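PDB 1JO0: RNA-binding protein HI_1333 from Haemophilus influenzae, which probably binds RNA as a small protein built from a single CRM (CRS1/YhbY) domain. Local coordinates for residues Thr58-Leu61 with Ile62-Ala65; Glu38-Leu41 with Asn42-Leu46; Thr1-Ser4 with Thr5-Gln9. All coordinates share one frame; numbering follows the deposited sequence.

All three contacts are local, made between near neighbours along the chain, and each belongs to a different helix: contact 3 starts helix 5-15, contact 2 finishes helix 31-44 and contact 1 lies within helix 56-70. Contacts 1 and 3 are at the surface, whereas contact 2 is partly buried. Their centres stand about 17 to 20 Å apart and none touches another; contacts 1 and 2 fall on opposite sides of the chain's centre. Chemistry follows place. Mid-helix, contact 1 adds one amide-amide bond to regular backbone bonding; where helix gives way to strand, contact 2 has a buried carboxylate held by backbone N-H groups, with water links on its exposed side; at an N-terminus, contact 3 satisfies backbone N-H groups with side chains.

Contact 1 (Thr58-Leu61 with Ile62-Ala65)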
ATOM      1  N   THR A  58     -12.108   8.421  -7.880  1.00 21.26           N
ATOM      2  CA  THR A  58     -11.156   7.628  -8.674  1.00 23.34           C
ATOM      3  C   THR A  58     -10.172   6.923  -7.772  1.00 22.10           C
ATOM      4  O   THR A  58      -9.857   5.749  -7.901  1.00 22.80           O
ATOM      5  CB  THR A  58     -10.473   8.589  -9.655  1.00 31.94           C
ATOM      6  OG1 THR A  58     -11.540   8.975 -10.549  1.00 41.42           O
ATOM      7  CG2 THR A  58      -9.351   7.954 -10.476  1.00 31.64           C
ATOM      8  N   LYS A  59      -9.662   7.667  -6.782  1.00 22.27           N
ATOM      9  CA  LYS A  59      -8.723   7.094  -5.852  1.00 20.45           C
ATOM     10  C   LYS A  59      -9.386   5.942  -5.093  1.00 17.74           C
ATOM     11  O   LYS A  59      -8.744   4.920  -4.866  1.00 19.25           O
ATOM     12  CB  LYS A  59      -8.195   8.140  -4.928  1.00 24.88           C
ATOM     13  CG  LYS A  59      -7.172   7.591  -3.924  1.00 34.61           C
ATOM     14  CD  LYS A  59      -6.438   8.797  -3.328  1.00 44.07           C
ATOM     15  CE  LYS A  59      -7.413   9.488  -2.397  1.00 48.86           C
ATOM     16  NZ  LYS A  59      -6.763  10.289  -1.319  1.00 53.15           N
ATOM     17  N   GLN A  60     -10.661   6.118  -4.735  1.00 17.76           N
ATOM     18  CA  GLN A  60     -11.322   5.065  -4.003  1.00 17.18           C
ATOM     19  C   GLN A  60     -11.451   3.798  -4.837  1.00 16.66           C
ATOM     20  O   GLN A  60     -11.286   2.690  -4.322  1.00 16.93           O
ATOM     21  CB  GLN A  60     -12.717   5.523  -3.507  1.00 17.73           C
ATOM     22  CG  GLN A  60     -13.286   4.565  -2.483  1.00 18.83           C
ATOM     23  CD  GLN A  60     -12.444   4.568  -1.216  1.00 18.00           C
ATOM     24  OE1 GLN A  60     -12.294   5.612  -0.587  1.00 23.53           O
ATOM     25  NE2 GLN A  60     -11.904   3.408  -0.839  1.00 18.80           N
ATOM     26  N   LEU A  61     -11.780   3.923  -6.126  1.00 17.16           N
ATOM     27  CA  LEU A  61     -11.814   2.766  -7.032  1.00 18.33           C
ATOM     28  C   LEU A  61     -10.482   2.014  -7.007  1.00 17.42           C
ATOM     29  O   LEU A  61     -10.461   0.801  -6.893  1.00 19.39           O
ATOM     30  CB  LEU A  61     -12.130   3.253  -8.446  1.00 19.99           C
ATOM     31  CG  LEU A  61     -13.445   3.716  -8.930  1.00 24.78           C
ATOM     32  CD1 LEU A  61     -13.377   4.208 -10.376  1.00 29.39           C
ATOM     33  CD2 LEU A  61     -14.514   2.610  -8.915  1.00 30.21           C
ATOM     34  N   ILE A  62      -9.411   2.785  -7.144  1.00 18.22           N
ATOM     35  CA  ILE A  62      -8.066   2.214  -7.125  1.00 18.09           C
ATOM     36  C   ILE A  62      -7.776   1.530  -5.814  1.00 16.12           C
ATOM     37  O   ILE A  62      -7.285   0.389  -5.844  1.00 17.93           O
ATOM     38  CB  ILE A  62      -7.025   3.303  -7.446  1.00 20.23           C
ATOM     39  CG1 ILE A  62      -7.129   3.774  -8.895  1.00 27.22           C
ATOM     40  CG2 ILE A  62      -5.629   2.824  -7.115  1.00 23.21           C
ATOM     41  CD1 ILE A  62      -6.481   5.091  -9.237  1.00 29.00           C
ATOM     42  N   ILE A  63      -8.020   2.155  -4.677  1.00 17.81           N
ATOM     43  CA  ILE A  63      -7.778   1.559  -3.382  1.00 17.02           C
ATOM     44  C   ILE A  63      -8.527   0.244  -3.279  1.00 17.01           C
ATOM     45  O   ILE A  63      -8.004  -0.802  -2.845  1.00 17.36           O
ATOM     46  CB  ILE A  63      -8.226   2.493  -2.222  1.00 18.43           C
ATOM     47  CG1 ILE A  63      -7.343   3.708  -2.074  1.00 22.50           C
ATOM     48  CG2 ILE A  63      -8.350   1.712  -0.909  1.00 23.83           C
ATOM     49  CD1 ILE A  63      -7.799   4.825  -1.180  1.00 25.90           C
ATOM     50  N   ASN A  64      -9.807   0.292  -3.618  1.00 15.56           N
ATOM     51  CA  ASN A  64     -10.630  -0.898  -3.448  1.00 15.90           C
ATOM     52  C   ASN A  64     -10.112  -2.057  -4.276  1.00 16.94           C
ATOM     53  O   ASN A  64     -10.124  -3.207  -3.815  1.00 18.61           O
ATOM     54  CB  ASN A  64     -12.081  -0.576  -3.810  1.00 16.87           C
ATOM     55  CG  ASN A  64     -12.760   0.327  -2.804  1.00 18.58           C
ATOM     56  OD1 ASN A  64     -12.196   0.628  -1.770  1.00 18.83           O
ATOM     57  ND2 ASN A  64     -13.984   0.763  -3.125  1.00 18.66           N
ATOM     58  N   ALA A  65      -9.685  -1.760  -5.497  1.00 16.33           N
ATOM     59  CA  ALA A  65      -9.193  -2.815  -6.371  1.00 17.66           C
ATOM     60  C   ALA A  65      -7.880  -3.404  -5.841  1.00 16.86           C
ATOM     61  O   ALA A  65      -7.647  -4.608  -5.883  1.00 19.17           O
ATOM     62  CB  ALA A  65      -8.976  -2.298  -7.772  1.00 19.00           C
TER
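Q60 and N64, one helical turn apart on helix 56-70, join their side-chain amides: Q60 NE2 donates to N64 OD1 over 2.9 Å. The donor's own plane is well used, since OD1 lies only 6° out of the Q60 amide. The acceptor is met less ideally, because NE2 stands above the N64 carbonyl plane, and the two amides are turned 43° against each other. Q60 reaches forward because its CG is anti to the backbone N (chi1 -167°) and the chain then bends at chi2, laying the amide over the next turn. N64 OD1 also accepts from a glycerol molecule, probably carried over from crystallisation.

Beneath these side chains the main chain is fully helical. The N-H groups of I62, I63, N64 and A65 donate to the carbonyls of T58, K59, Q60 and L61 respectively; the bond from I63 N to K59 O measures 2.9 Å and is nearly straight. The other polar side chains have partners beyond this turn: T58 OG1 bonds to D55 and K59 NZ to the carbonyl oxygen of G79. With its ammonium engaged there, K59 offers its aliphatic part to I63, running beside it with CG 3.9 Å from I63 CD1. I63, buried, suits the inner face, where it also touches Q74 and T77 of strand 73-78.

Spaced i to i+4, the two neutral amides thus share one bond on an exposed face, a donor from one meeting an acceptor from the other. It adds a modest side-chain link to a turn already held by its backbone, while I63 and K59 attach that turn to strand 73-78.

Contact 2 (Glu38-Leu41 with Asn42-Leu46); sequences ENAL and NHHEL
N39 and H43 meet on the outer face of helix 31-44, where the N39 amide oxygen sits at the edge of the H43 ring, near its plane: N39 OD1 is 3.2 Å from H43 CD2. Amide and ring planes stand 76° apart. With chi1 at -179° the N39 side chain swings beside its own carbonyl carbon, and its amide leans over the next turn to reach the ring.

Alongside, waters lie between N42 and the preceding turn. One donates to E38 OE2 at 2.8 Å; its link to N42 ND2 is doubtful, being unusually short, and N42 was modelled in two conformers. A second donates to N39 OD1 at 2.8 Å and takes a weak bond from the same ND2. Polar side chains suit this side of the helix, where water can link their ends. Further out, R86 forms a salt bridge with E38 OE2 and, weakly, approaches N42 OD1, so it lies near the same two side chains.

H44 is the last helical residue; E45, with positive phi (72°), turns the chain away. Its N-H still donates to L41 O over 2.9 Å, but from above the carbonyl plane, a distorted final bond. E45 is buried, yet its carboxylate is well provided for by the backbone N-H groups of S88, K92 and I93, a likely reason for an acid here.

This is the turn from helix to strand in the beta-alpha-beta unit 22-24, 31-44, 46-51. L41 packs on T70 of helix 56-70, while L46, opening strand 46-51, packs against L11, L14 and A15 of helix 5-15 and V83 of strand 81-85.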
ATOM      1  N   GLU A  38       2.293  -6.153  -6.324  1.00 18.30           N
ATOM      2  CA  GLU A  38       2.557  -7.474  -5.741  1.00 18.64           C
ATOM      3  C   GLU A  38       4.030  -7.698  -5.431  1.00 18.71           C
ATOM      4  O   GLU A  38       4.380  -8.182  -4.382  1.00 19.17           O
ATOM      5  CB  GLU A  38       2.153  -8.564  -6.725  1.00 20.37           C
ATOM      6  CG  GLU A  38       0.728  -8.938  -6.614  1.00 26.49           C
ATOM      7  CD  GLU A  38       0.370  -9.697  -5.330  1.00 28.51           C
ATOM      8  OE1 GLU A  38      -0.787  -9.550  -4.927  1.00 28.99           O
ATOM      9  OE2 GLU A  38       1.179 -10.432  -4.737  1.00 27.12           O
ATOM     10  N   ASN A  39       4.886  -7.332  -6.378  1.00 18.74           N
ATOM     11  CA  ASN A  39       6.314  -7.480  -6.235  1.00 19.40           C
ATOM     12  C   ASN A  39       6.776  -6.705  -5.016  1.00 18.86           C
ATOM     13  O   ASN A  39       7.577  -7.136  -4.198  1.00 19.78           O
ATOM     14  CB  ASN A  39       7.008  -7.024  -7.506  1.00 22.08           C
ATOM     15  CG  ASN A  39       8.514  -7.179  -7.404  1.00 22.10           C
ATOM     16  OD1 ASN A  39       9.052  -8.270  -7.198  1.00 23.38           O
ATOM     17  ND2 ASN A  39       9.210  -6.071  -7.569  1.00 27.57           N
ATOM     18  N   ALA A  40       6.319  -5.466  -4.908  1.00 17.58           N
ATOM     19  CA  ALA A  40       6.707  -4.575  -3.828  1.00 16.83           C
ATOM     20  C   ALA A  40       6.243  -5.084  -2.470  1.00 15.31           C
ATOM     21  O   ALA A  40       6.973  -5.090  -1.485  1.00 16.63           O
ATOM     22  CB  ALA A  40       6.165  -3.182  -4.131  1.00 18.75           C
ATOM     23  N   LEU A  41       5.008  -5.563  -2.369  1.00 15.12           N
ATOM     24  CA  LEU A  41       4.519  -6.192  -1.169  1.00 14.93           C
ATOM     25  C   LEU A  41       5.373  -7.381  -0.780  1.00 16.42           C
ATOM     26  O   LEU A  41       5.724  -7.568   0.387  1.00 16.53           O
ATOM     27  CB  LEU A  41       3.071  -6.629  -1.277  1.00 15.31           C
ATOM     28  CG  LEU A  41       2.022  -5.519  -1.316  1.00 14.50           C
ATOM     29  CD1 LEU A  41       0.660  -6.109  -1.711  1.00 17.42           C
ATOM     30  CD2 LEU A  41       1.899  -4.765  -0.010  1.00 15.33           C
ATOM     31  N   ASN A  42       5.709  -8.218  -1.742  1.00 17.18           N
ATOM     32  CA  ASN A  42       6.505  -9.402  -1.494  1.00 17.51           C
ATOM     33  C   ASN A  42       7.865  -9.073  -0.901  1.00 18.31           C
ATOM     34  O   ASN A  42       8.258  -9.718   0.077  1.00 22.17           O
ATOM     35  CB  ASN A  42       6.707 -10.205  -2.770  0.65 19.10           C
ATOM     36  CG  ASN A  42       5.470 -11.039  -3.062  0.65 19.49           C
ATOM     37  OD1 ASN A  42       4.638 -11.268  -2.183  0.65 22.17           O
ATOM     38  ND2 ASN A  42       5.481 -11.415  -4.323  0.65 23.20           N
ATOM     39  N   HIS A  43       8.558  -8.094  -1.517  1.00 17.71           N
ATOM     40  CA  HIS A  43       9.895  -7.786  -1.020  1.00 18.19           C
ATOM     41  C   HIS A  43       9.872  -6.918   0.225  1.00 18.11           C
ATOM     42  O   HIS A  43      10.718  -7.089   1.104  1.00 18.69           O
ATOM     43  CB  HIS A  43      10.733  -7.090  -2.092  1.00 21.01           C
ATOM     44  CG  HIS A  43      11.076  -8.058  -3.198  1.00 26.87           C
ATOM     45  ND1 HIS A  43      11.916  -9.102  -2.992  1.00 30.91           N
ATOM     46  CD2 HIS A  43      10.610  -8.158  -4.458  1.00 27.97           C
ATOM     47  CE1 HIS A  43      12.020  -9.803  -4.101  1.00 33.65           C
ATOM     48  NE2 HIS A  43      11.232  -9.250  -5.021  1.00 28.98           N
ATOM     49  N   HIS A  44       8.927  -5.958   0.295  1.00 16.52           N
ATOM     50  CA  HIS A  44       9.035  -4.926   1.313  1.00 15.63           C
ATOM     51  C   HIS A  44       8.023  -5.029   2.459  1.00 14.79           C
ATOM     52  O   HIS A  44       8.307  -4.434   3.512  1.00 16.03           O
ATOM     53  CB  HIS A  44       8.848  -3.531   0.686  1.00 16.10           C
ATOM     54  CG  HIS A  44       9.896  -3.274  -0.343  1.00 20.78           C
ATOM     55  ND1 HIS A  44      11.212  -3.089  -0.003  1.00 23.05           N
ATOM     56  CD2 HIS A  44       9.802  -3.148  -1.684  1.00 26.58           C
ATOM     57  CE1 HIS A  44      11.923  -2.856  -1.109  1.00 28.20           C
ATOM     58  NE2 HIS A  44      11.081  -2.882  -2.138  1.00 28.77           N
ATOM     59  N   GLU A  45       6.903  -5.680   2.243  1.00 15.56           N
ATOM     60  CA  GLU A  45       5.778  -5.825   3.187  1.00 14.51           C
ATOM     61  C   GLU A  45       5.031  -4.502   3.338  1.00 14.24           C
ATOM     62  O   GLU A  45       3.806  -4.467   3.104  1.00 15.20           O
ATOM     63  CB  GLU A  45       6.238  -6.342   4.566  1.00 16.19           C
ATOM     64  CG  GLU A  45       6.798  -7.743   4.517  1.00 20.96           C
ATOM     65  CD  GLU A  45       7.175  -8.180   5.932  1.00 23.13           C
ATOM     66  OE1 GLU A  45       8.002  -7.500   6.558  1.00 22.55           O
ATOM     67  OE2 GLU A  45       6.632  -9.190   6.436  1.00 35.69           O
ATOM     68  N   LEU A  46       5.695  -3.438   3.729  1.00 14.84           N
ATOM     69  CA  LEU A  46       5.167  -2.073   3.890  1.00 13.47           C
ATOM     70  C   LEU A  46       5.562  -1.256   2.685  1.00 13.60           C
ATOM     71  O   LEU A  46       6.756  -1.145   2.410  1.00 16.01           O
ATOM     72  CB  LEU A  46       5.720  -1.412   5.130  1.00 14.88           C
ATOM     73  CG  LEU A  46       5.260   0.021   5.422  1.00 14.37           C
ATOM     74  CD1 LEU A  46       3.755   0.083   5.647  1.00 16.23           C
ATOM     75  CD2 LEU A  46       6.020   0.564   6.602  1.00 17.29           C
TER
HETATM   76  O   HOH W   1       3.323 -12.109  -5.277  1.00 41.64           O
HETATM   77  O   HOH W   2       8.078 -10.732  -6.395  1.00 26.68           O

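Contact 3 (Thr1-Ser4 with Thr5-Gln9)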
ATOM      1  N   THR A   1      -5.825  -8.652   5.228  1.00 22.58           N
ATOM      2  CA  THR A   1      -4.896  -8.373   6.334  1.00 19.85           C
ATOM      3  C   THR A   1      -5.557  -7.426   7.328  1.00 21.84           C
ATOM      4  O   THR A   1      -5.926  -6.335   6.924  1.00 27.12           O
ATOM      5  CB  THR A   1      -3.617  -7.727   5.824  1.00 19.55           C
ATOM      6  OG1 THR A   1      -3.012  -8.583   4.827  1.00 19.94           O
ATOM      7  CG2 THR A   1      -2.602  -7.535   6.933  1.00 21.69           C
ATOM      8  N   THR A   2      -5.725  -7.848   8.570  1.00 26.05           N
ATOM      9  CA  THR A   2      -6.423  -7.052   9.567  1.00 26.67           C
ATOM     10  C   THR A   2      -5.402  -6.651  10.617  1.00 26.09           C
ATOM     11  O   THR A   2      -4.805  -7.520  11.248  1.00 29.86           O
ATOM     12  CB  THR A   2      -7.601  -7.831  10.165  1.00 33.10           C
ATOM     13  OG1 THR A   2      -8.541  -8.104   9.103  1.00 40.99           O
ATOM     14  CG2 THR A   2      -8.240  -6.985  11.240  1.00 41.91           C
ATOM     15  N   LEU A   3      -5.217  -5.339  10.754  1.00 23.54           N
ATOM     16  CA  LEU A   3      -4.259  -4.748  11.659  1.00 22.76           C
ATOM     17  C   LEU A   3      -4.973  -4.109  12.850  1.00 24.10           C
ATOM     18  O   LEU A   3      -6.012  -3.462  12.704  1.00 27.23           O
ATOM     19  CB  LEU A   3      -3.478  -3.682  10.948  1.00 21.80           C
ATOM     20  CG  LEU A   3      -2.615  -4.127   9.780  1.00 19.78           C
ATOM     21  CD1 LEU A   3      -1.963  -2.970   9.081  1.00 24.28           C
ATOM     22  CD2 LEU A   3      -1.525  -5.105  10.268  1.00 24.45           C
ATOM     23  N   SER A   4      -4.402  -4.264  14.028  1.00 23.85           N
ATOM     24  CA  SER A   4      -4.900  -3.558  15.189  1.00 26.56           C
ATOM     25  C   SER A   4      -4.612  -2.055  15.015  1.00 25.07           C
ATOM     26  O   SER A   4      -3.768  -1.688  14.201  1.00 23.61           O
ATOM     27  CB  SER A   4      -4.206  -4.008  16.479  1.00 28.33           C
ATOM     28  OG  SER A   4      -2.859  -3.555  16.532  1.00 26.82           O
ATOM     29  N   THR A   5      -5.256  -1.242  15.814  1.00 28.60           N
ATOM     30  CA  THR A   5      -4.972   0.190  15.813  1.00 28.10           C
ATOM     31  C   THR A   5      -3.513   0.515  16.060  1.00 24.62           C
ATOM     32  O   THR A   5      -2.884   1.316  15.371  1.00 23.91           O
ATOM     33  CB  THR A   5      -5.844   0.829  16.926  1.00 31.42           C
ATOM     34  OG1 THR A   5      -7.203   0.473  16.672  1.00 35.74           O
ATOM     35  CG2 THR A   5      -5.619   2.319  16.838  1.00 39.09           C
ATOM     36  N   LYS A   6      -2.888  -0.151  17.013  1.00 23.28           N
ATOM     37  CA  LYS A   6      -1.490   0.062  17.366  1.00 21.69           C
ATOM     38  C   LYS A   6      -0.573  -0.428  16.251  1.00 21.44           C
ATOM     39  O   LYS A   6       0.434   0.254  15.993  1.00 21.72           O
ATOM     40  CB  LYS A   6      -1.127  -0.683  18.646  0.73 23.09           C
ATOM     41  CG  LYS A   6      -1.671   0.031  19.877  0.73 22.49           C
ATOM     42  CD  LYS A   6      -1.613  -0.911  21.088  0.73 24.68           C
ATOM     43  CE  LYS A   6      -1.828  -0.089  22.351  0.73 26.98           C
ATOM     44  NZ  LYS A   6      -1.815  -1.004  23.520  0.73 33.80           N
ATOM     45  N   GLN A   7      -0.878  -1.543  15.613  1.00 20.96           N
ATOM     46  CA  GLN A   7      -0.059  -2.005  14.487  1.00 21.55           C
ATOM     47  C   GLN A   7      -0.083  -1.060  13.305  1.00 20.91           C
ATOM     48  O   GLN A   7       0.912  -0.753  12.668  1.00 19.90           O
ATOM     49  CB  GLN A   7      -0.558  -3.395  14.056  1.00 22.46           C
ATOM     50  CG  GLN A   7      -0.147  -4.456  15.056  1.00 23.12           C
ATOM     51  CD  GLN A   7      -0.827  -5.780  14.806  1.00 23.73           C
ATOM     52  OE1 GLN A   7      -1.890  -5.842  14.180  1.00 26.75           O
ATOM     53  NE2 GLN A   7      -0.243  -6.863  15.284  1.00 33.37           N
ATOM     54  N   LYS A   8      -1.299  -0.588  13.028  1.00 20.65           N
ATOM     55  CA  LYS A   8      -1.454   0.360  11.932  1.00 20.85           C
ATOM     56  C   LYS A   8      -0.659   1.629  12.194  1.00 19.97           C
ATOM     57  O   LYS A   8       0.020   2.174  11.317  1.00 19.86           O
ATOM     58  CB  LYS A   8      -2.964   0.600  11.776  1.00 23.33           C
ATOM     59  CG  LYS A   8      -3.410   1.250  10.543  1.00 29.84           C
ATOM     60  CD  LYS A   8      -4.915   1.179  10.278  1.00 35.36           C
ATOM     61  CE  LYS A   8      -5.368   1.902   9.047  1.00 41.06           C
ATOM     62  NZ  LYS A   8      -6.704   2.541   8.969  1.00 54.82           N
ATOM     63  N   GLN A   9      -0.712   2.119  13.444  1.00 19.51           N
ATOM     64  CA  GLN A   9       0.011   3.335  13.762  1.00 20.28           C
ATOM     65  C   GLN A   9       1.506   3.111  13.688  1.00 18.71           C
ATOM     66  O   GLN A   9       2.253   3.963  13.213  1.00 19.62           O
ATOM     67  CB  GLN A   9      -0.359   3.795  15.166  1.00 22.80           C
ATOM     68  CG  GLN A   9       0.496   4.921  15.720  1.00 25.16           C
ATOM     69  CD  GLN A   9       0.359   6.096  14.765  1.00 26.06           C
ATOM     70  OE1 GLN A   9      -0.763   6.410  14.320  1.00 30.22           O
ATOM     71  NE2 GLN A   9       1.495   6.670  14.408  1.00 32.78           N
TER
HETATM   72  O   HOH W   3      -3.660  -7.922  13.822  1.00 32.06           O
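S4 turns its hydroxyl between its own backbone N and carbonyl carbon (chi1 71°), while Q7 holds CG anti to its carbonyl carbon (chi1 -74°) and runs extended beyond it, back toward the start of the helix. These two settings bring each side chain to the other's backbone. S4 OG accepts from Q7 N at 3.0 Å, and Q7 OE1 accepts from S4 N, also at 3.0 Å, with the N-H pointing almost straight at the oxygen (171°). The reciprocal pair is a capping box, with S4 as the N-cap of helix 5-15.

Each residue type fits its task. A serine hydroxyl is short enough to fold over the first turn and take up an N-H that has no carbonyl of a preceding turn to receive it; a glutamine is long enough to return to the N-cap nitrogen, and its aliphatic stem passes close over the hydroxyl, CG 3.2 Å from S4 OG. Regular helical bonding begins at once, K8 N donating to S4 O over 2.9 Å.

Q7 OE1 has a second donor, a water lying 2.8 Å from it that also donates to T2 O, so the amide is linked to the incoming N-terminal segment as well. At the other end of the same amide, NE2 donates to the carbonyl of P96, which helps fix how the group is rotated. L3 lays CD2 4.0 Å from Q7 OE1, its side chain passing obliquely across that of Q7.

The cap lies at the surface, where the chain's beginning and its C-terminal tail come together. L3 packs on A73 and V75 of strand 73-78, at one edge of the sheet, and T1 bonds to K71 just ahead of that strand, so the lead-in to helix 5-15 runs along this edge.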